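Local atomic coordinates of tryptophan synthase alpha-subunit (Pyrococcus furiosus, PDB entry 1GEQ), a protein that catalyses the aldol cleavage of indoleglycerol phosphate to indole and glyceraldehyde 3-phosphate, as the alpha subunit of tryptophan synthase. Residues 18-32 and 67-81. Residues are numbered along the deposited sequence; the frame is centred on the assembly and turned at random.
Sequences KQSTLNFLLALDEYA and EAFWIVKEFRRHSST
Leu22 drops as a knob into a hole formed by Trp70, Ile71, Glu74 and Phe75, and here the two helices pack tightly. With CG anti to the backbone N (chi1 179°), its branches are sent across: Leu22 CD2 lies 3.5 Å from Glu74 CB and also touches Trp70 CH2, while CD1 rests against the Ile71 carbonyl and Phe75 CB. Deeper in, Leu25 CD1 meets Ile71 CG2 at 3.6 Å, and Ile71 CD1 beds against Thr21 CG2. Helix 18-28 and the 67-76 part of helix 65-76 run in the same general sense and cross at -36°. Both belong to the outer layer of a TIM barrel: helix 18-28 follows the first strand and helix 65-76 precedes the third, with strand 35-38 between them in the chain. Thr21, Leu25 and Phe75 also touch that strand, which seats the helix pair against the barrel wall.

Toward the N-terminal ends the contact opens to solvent. Lys18 stretches over one face of the Trp70 indole, its CD over the six-membered ring and NZ 4.3 Å from the five-membered ring centroid, a cation-pi contact; Glu74 CG lies on the opposite face. A water bridges Lys18 NZ to Glu67 OE1.

At the C-terminal end of the contact, Asp29 draws in the 79-81 turn. Ser79 OG donates to Asp29 OD1 (2.6 Å) on its syn side, 26° out of the carboxylate plane, and Thr81 OG1 donates to Asp29 OD2 in a very short bond of 2.5 Å; OD2 also sits at the edge of the Phe75 ring. Replacing Asp29 by alanine removes the carboxylate and is likely to leave the Ser79 and Thr81 hydroxyls without this acceptor, the turn less firmly tied to residues 18-32. Ser79 OG accepts from Thr81 N, closing an ST turn.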
loop_
_atom_site.group_PDB
_atom_site.type_symbol
_atom_site.label_atom_id
_atom_site.label_comp_id
_atom_site.label_asym_id
_atom_site.label_seq_id
_atom_site.Cartn_x
_atom_site.Cartn_y
_atom_site.Cartn_z
ATOM N N LYS A 18 1.354 17.464 -3.305
ATOM C CA LYS A 18 2.577 16.672 -3.411
ATOM C C LYS A 18 3.653 16.995 -2.380
ATOM O O LYS A 18 4.392 16.103 -1.958
ATOM C CB LYS A 18 3.168 16.780 -4.822
ATOM C CG LYS A 18 3.768 18.129 -5.166
ATOM C CD LYS A 18 4.448 18.084 -6.531
ATOM C CE LYS A 18 5.231 19.367 -6.779
ATOM N NZ LYS A 18 5.910 19.354 -8.101
ATOM N N GLN A 19 3.738 18.257 -1.970
ATOM C CA GLN A 19 4.736 18.650 -0.984
ATOM C C GLN A 19 4.386 18.118 0.403
ATOM O O GLN A 19 5.260 17.681 1.152
ATOM C CB GLN A 19 4.868 20.174 -0.929
ATOM C CG GLN A 19 6.009 20.641 -0.046
ATOM C CD GLN A 19 7.364 20.192 -0.572
ATOM O OE1 GLN A 19 8.188 19.652 0.171
ATOM N NE2 GLN A 19 7.601 20.416 -1.860
ATOM N N SER A 20 3.106 18.158 0.751
ATOM C CA SER A 20 2.688 17.662 2.052
ATOM C C SER A 20 2.925 16.156 2.128
ATOM O O SER A 20 3.373 15.652 3.151
ATOM C CB SER A 20 1.212 17.989 2.297
ATOM O OG SER A 20 1.026 19.397 2.407
ATOM N N THR A 21 2.634 15.448 1.036
ATOM C CA THR A 21 2.830 14.004 0.991
ATOM C C THR A 21 4.275 13.687 1.359
ATOM O O THR A 21 4.532 12.850 2.219
ATOM C CB THR A 21 2.533 13.431 -0.414
ATOM O OG1 THR A 21 1.178 13.720 -0.777
ATOM C CG2 THR A 21 2.730 11.915 -0.422
ATOM N N LEU A 22 5.215 14.357 0.696
ATOM C CA LEU A 22 6.636 14.158 0.973
ATOM C C LEU A 22 6.918 14.422 2.449
ATOM O O LEU A 22 7.592 13.632 3.112
ATOM C CB LEU A 22 7.485 15.086 0.094
ATOM C CG LEU A 22 9.008 15.032 0.270
ATOM C CD1 LEU A 22 9.500 13.592 0.124
ATOM C CD2 LEU A 22 9.675 15.939 -0.763
ATOM N N ASN A 23 6.397 15.534 2.968
ATOM C CA ASN A 23 6.587 15.881 4.368
ATOM C C ASN A 23 6.059 14.780 5.285
ATOM O O ASN A 23 6.672 14.463 6.308
ATOM C CB ASN A 23 5.873 17.195 4.703
ATOM C CG ASN A 23 6.585 18.410 4.144
ATOM O OD1 ASN A 23 7.697 18.311 3.621
ATOM N ND2 ASN A 23 5.950 19.568 4.260
ATOM N N PHE A 24 4.914 14.205 4.930
ATOM C CA PHE A 24 4.341 13.141 5.748
ATOM C C PHE A 24 5.255 11.920 5.733
ATOM O O PHE A 24 5.510 11.326 6.776
ATOM C CB PHE A 24 2.949 12.737 5.235
ATOM C CG PHE A 24 1.929 13.854 5.257
ATOM C CD1 PHE A 24 2.015 14.887 6.193
ATOM C CD2 PHE A 24 0.850 13.842 4.378
ATOM C CE1 PHE A 24 1.036 15.885 6.251
ATOM C CE2 PHE A 24 -0.132 14.833 4.429
ATOM C CZ PHE A 24 -0.037 15.860 5.367
ATOM N N LEU A 25 5.735 11.543 4.553
ATOM C CA LEU A 25 6.611 10.379 4.422
ATOM C C LEU A 25 7.881 10.510 5.262
ATOM O O LEU A 25 8.276 9.574 5.966
ATOM C CB LEU A 25 6.986 10.163 2.951
ATOM C CG LEU A 25 5.864 9.745 1.993
ATOM C CD1 LEU A 25 6.424 9.600 0.591
ATOM C CD2 LEU A 25 5.241 8.447 2.465
ATOM N N LEU A 26 8.522 11.670 5.186
ATOM C CA LEU A 26 9.744 11.910 5.944
ATOM C C LEU A 26 9.485 11.835 7.447
ATOM O O LEU A 26 10.330 11.369 8.207
ATOM C CB LEU A 26 10.324 13.277 5.563
ATOM C CG LEU A 26 10.873 13.324 4.131
ATOM C CD1 LEU A 26 11.127 14.759 3.696
ATOM C CD2 LEU A 26 12.151 12.506 4.067
ATOM N N ALA A 27 8.312 12.279 7.880
ATOM C CA ALA A 27 7.989 12.235 9.299
ATOM C C ALA A 27 7.674 10.826 9.810
ATOM O O ALA A 27 7.946 10.510 10.971
ATOM C CB ALA A 27 6.820 13.168 9.598
ATOM N N LEU A 28 7.098 9.980 8.958
ATOM C CA LEU A 28 6.745 8.621 9.374
ATOM C C LEU A 28 7.831 7.583 9.098
ATOM O O LEU A 28 7.768 6.457 9.602
ATOM C CB LEU A 28 5.458 8.170 8.676
ATOM C CG LEU A 28 4.178 8.967 8.946
ATOM C CD1 LEU A 28 3.041 8.431 8.080
ATOM C CD2 LEU A 28 3.824 8.873 10.418
ATOM N N ASP A 29 8.823 7.958 8.302
ATOM C CA ASP A 29 9.889 7.034 7.942
ATOM C C ASP A 29 10.552 6.281 9.101
ATOM O O ASP A 29 10.774 5.079 9.000
ATOM C CB ASP A 29 10.967 7.762 7.144
ATOM C CG ASP A 29 11.877 6.804 6.399
ATOM O OD1 ASP A 29 13.056 7.142 6.179
ATOM O OD2 ASP A 29 11.402 5.709 6.027
ATOM N N GLU A 30 10.857 6.969 10.197
ATOM C CA GLU A 30 11.517 6.304 11.321
ATOM C C GLU A 30 10.688 5.212 11.993
ATOM O O GLU A 30 11.220 4.437 12.783
ATOM C CB GLU A 30 11.955 7.316 12.384
ATOM C CG GLU A 30 10.825 8.088 13.027
ATOM C CD GLU A 30 11.277 8.832 14.275
ATOM O OE1 GLU A 30 10.918 10.019 14.430
ATOM O OE2 GLU A 30 11.988 8.224 15.102
ATOM N N TYR A 31 9.398 5.142 11.688
ATOM C CA TYR A 31 8.550 4.118 12.294
ATOM C C TYR A 31 8.147 3.050 11.283
ATOM O O TYR A 31 7.637 1.997 11.665
ATOM C CB TYR A 31 7.248 4.712 12.849
ATOM C CG TYR A 31 7.380 5.918 13.740
ATOM C CD1 TYR A 31 7.156 7.200 13.243
ATOM C CD2 TYR A 31 7.663 5.776 15.099
ATOM C CE1 TYR A 31 7.200 8.315 14.078
ATOM C CE2 TYR A 31 7.714 6.885 15.944
ATOM C CZ TYR A 31 7.479 8.151 15.423
ATOM O OH TYR A 31 7.507 9.251 16.251
ATOM N N ALA A 32 8.385 3.318 10.005
ATOM C CA ALA A 32 7.979 2.413 8.933
ATOM C C ALA A 32 8.958 1.326 8.500
ATOM O O ALA A 32 10.164 1.553 8.420
ATOM C CB ALA A 32 7.581 3.238 7.720
ATOM N N GLU A 67 3.740 13.404 -10.742
ATOM C CA GLU A 67 4.097 13.975 -9.448
ATOM C C GLU A 67 4.366 12.868 -8.442
ATOM O O GLU A 67 5.080 13.068 -7.460
ATOM C CB GLU A 67 2.987 14.904 -8.949
ATOM C CG GLU A 67 3.000 16.259 -9.638
ATOM C CD GLU A 67 1.798 17.108 -9.289
ATOM O OE1 GLU A 67 1.685 18.221 -9.841
ATOM O OE2 GLU A 67 0.964 16.664 -8.468
ATOM N N ALA A 68 3.796 11.694 -8.689
ATOM C CA ALA A 68 4.005 10.559 -7.802
ATOM C C ALA A 68 5.481 10.199 -7.858
ATOM O O ALA A 68 6.109 9.933 -6.837
ATOM C CB ALA A 68 3.152 9.377 -8.257
ATOM N N PHE A 69 6.036 10.199 -9.066
ATOM C CA PHE A 69 7.439 9.868 -9.250
ATOM C C PHE A 69 8.339 10.926 -8.625
ATOM O O PHE A 69 9.451 10.627 -8.205
ATOM C CB PHE A 69 7.763 9.708 -10.740
ATOM C CG PHE A 69 7.000 8.595 -11.415
ATOM C CD1 PHE A 69 6.960 7.319 -10.852
ATOM C CD2 PHE A 69 6.336 8.815 -12.622
ATOM C CE1 PHE A 69 6.270 6.277 -11.483
ATOM C CE2 PHE A 69 5.646 7.784 -13.259
ATOM C CZ PHE A 69 5.612 6.511 -12.689
ATOM N N TRP A 70 7.855 12.162 -8.560
ATOM C CA TRP A 70 8.615 13.261 -7.969
ATOM C C TRP A 70 8.740 13.021 -6.469
ATOM O O TRP A 70 9.808 13.188 -5.887
ATOM C CB TRP A 70 7.894 14.591 -8.211
ATOM C CG TRP A 70 8.528 15.764 -7.508
ATOM C CD1 TRP A 70 9.523 16.569 -7.986
ATOM C CD2 TRP A 70 8.232 16.241 -6.189
ATOM N NE1 TRP A 70 9.865 17.515 -7.049
ATOM C CE2 TRP A 70 9.084 17.332 -5.931
ATOM C CE3 TRP A 70 7.324 15.840 -5.194
ATOM C CZ2 TRP A 70 9.062 18.042 -4.724
ATOM C CZ3 TRP A 70 7.301 16.541 -3.992
ATOM C CH2 TRP A 70 8.166 17.626 -3.766
ATOM N N ILE A 71 7.624 12.643 -5.852
ATOM C CA ILE A 71 7.581 12.374 -4.420
ATOM C C ILE A 71 8.599 11.309 -4.031
ATOM O O ILE A 71 9.385 11.500 -3.104
ATOM C CB ILE A 71 6.165 11.911 -3.995
ATOM C CG1 ILE A 71 5.184 13.083 -4.115
ATOM C CG2 ILE A 71 6.187 11.375 -2.574
ATOM C CD1 ILE A 71 3.735 12.716 -3.833
ATOM N N VAL A 72 8.580 10.190 -4.749
ATOM C CA VAL A 72 9.499 9.093 -4.481
ATOM C C VAL A 72 10.947 9.507 -4.715
ATOM O O VAL A 72 11.831 9.183 -3.921
ATOM C CB VAL A 72 9.185 7.868 -5.373
ATOM C CG1 VAL A 72 10.257 6.799 -5.190
ATOM C CG2 VAL A 72 7.814 7.308 -5.020
ATOM N N LYS A 73 11.190 10.218 -5.809
ATOM C CA LYS A 73 12.538 10.661 -6.125
ATOM C C LYS A 73 13.082 11.502 -4.975
ATOM O O LYS A 73 14.183 11.259 -4.485
ATOM C CB LYS A 73 12.533 11.484 -7.410
ATOM C CG LYS A 73 13.896 11.636 -8.040
ATOM C CD LYS A 73 13.924 12.795 -9.021
ATOM C CE LYS A 73 13.788 14.127 -8.296
ATOM N NZ LYS A 73 12.593 14.895 -8.739
ATOM N N GLU A 74 12.302 12.489 -4.542
ATOM C CA GLU A 74 12.712 13.359 -3.446
ATOM C C GLU A 74 12.904 12.592 -2.151
ATOM O O GLU A 74 13.830 12.864 -1.387
ATOM C CB GLU A 74 11.680 14.466 -3.235
ATOM C CG GLU A 74 11.814 15.582 -4.242
ATOM C CD GLU A 74 13.133 16.313 -4.092
ATOM O OE1 GLU A 74 13.758 16.625 -5.125
ATOM O OE2 GLU A 74 13.540 16.570 -2.938
ATOM N N PHE A 75 12.020 11.635 -1.901
ATOM C CA PHE A 75 12.104 10.827 -0.699
ATOM C C PHE A 75 13.387 9.997 -0.720
ATOM O O PHE A 75 14.043 9.825 0.307
ATOM C CB PHE A 75 10.893 9.900 -0.618
ATOM C CG PHE A 75 10.886 9.021 0.597
ATOM C CD1 PHE A 75 10.619 9.548 1.856
ATOM C CD2 PHE A 75 11.141 7.663 0.482
ATOM C CE1 PHE A 75 10.610 8.726 2.986
ATOM C CE2 PHE A 75 11.135 6.834 1.600
ATOM C CZ PHE A 75 10.866 7.367 2.851
ATOM N N ARG A 76 13.730 9.485 -1.899
ATOM C CA ARG A 76 14.920 8.664 -2.074
ATOM C C ARG A 76 16.203 9.402 -1.708
ATOM O O ARG A 76 17.221 8.777 -1.416
ATOM C CB ARG A 76 14.994 8.144 -3.513
ATOM C CG ARG A 76 14.141 6.910 -3.748
ATOM C CD ARG A 76 14.708 5.736 -2.959
ATOM N NE ARG A 76 13.829 4.571 -2.970
ATOM C CZ ARG A 76 13.277 4.051 -1.879
ATOM N NH1 ARG A 76 13.512 4.594 -0.692
ATOM N NH2 ARG A 76 12.491 2.987 -1.968
ATOM N N ARG A 77 16.151 10.730 -1.720
ATOM C CA ARG A 77 17.310 11.535 -1.362
ATOM C C ARG A 77 17.581 11.454 0.134
ATOM O O ARG A 77 18.689 11.744 0.581
ATOM C CB ARG A 77 17.088 13.003 -1.729
ATOM C CG ARG A 77 17.617 13.413 -3.082
ATOM C CD ARG A 77 17.344 14.888 -3.312
ATOM N NE ARG A 77 16.648 15.111 -4.571
ATOM C CZ ARG A 77 17.202 14.950 -5.768
ATOM N NH1 ARG A 77 18.469 14.571 -5.868
ATOM N NH2 ARG A 77 16.482 15.155 -6.863
ATOM N N HIS A 78 16.580 11.059 0.912
ATOM C CA HIS A 78 16.776 10.987 2.352
ATOM C C HIS A 78 16.557 9.613 2.977
ATOM O O HIS A 78 16.839 9.425 4.157
ATOM C CB HIS A 78 15.867 11.999 3.063
ATOM C CG HIS A 78 15.792 13.334 2.384
ATOM N ND1 HIS A 78 14.919 13.596 1.348
ATOM C CD2 HIS A 78 16.485 14.479 2.589
ATOM C CE1 HIS A 78 15.077 14.842 0.947
ATOM N NE2 HIS A 78 16.022 15.403 1.681
ATOM N N SER A 79 16.062 8.647 2.208
ATOM C CA SER A 79 15.801 7.332 2.783
ATOM C C SER A 79 15.855 6.156 1.818
ATOM O O SER A 79 15.700 6.308 0.609
ATOM C CB SER A 79 14.435 7.343 3.474
ATOM O OG SER A 79 14.111 6.067 4.001
ATOM N N SER A 80 16.073 4.973 2.380
ATOM C CA SER A 80 16.137 3.752 1.599
ATOM C C SER A 80 14.961 2.833 1.931
ATOM O O SER A 80 14.892 1.701 1.466
ATOM C CB SER A 80 17.462 3.030 1.869
ATOM O OG SER A 80 17.638 2.797 3.255
ATOM N N THR A 81 14.026 3.324 2.733
ATOM C CA THR A 81 12.863 2.524 3.109
ATOM C C THR A 81 12.116 2.070 1.865
ATOM O O THR A 81 11.814 2.868 0.978
ATOM C CB THR A 81 11.917 3.328 4.013
ATOM O OG1 THR A 81 12.640 3.759 5.173
ATOM C CG2 THR A 81 10.717 2.479 4.453
HETATM O O HOH W 1 4.538 19.024 -10.263
HETATM O O HOH W 2 13.101 1.438 6.991
#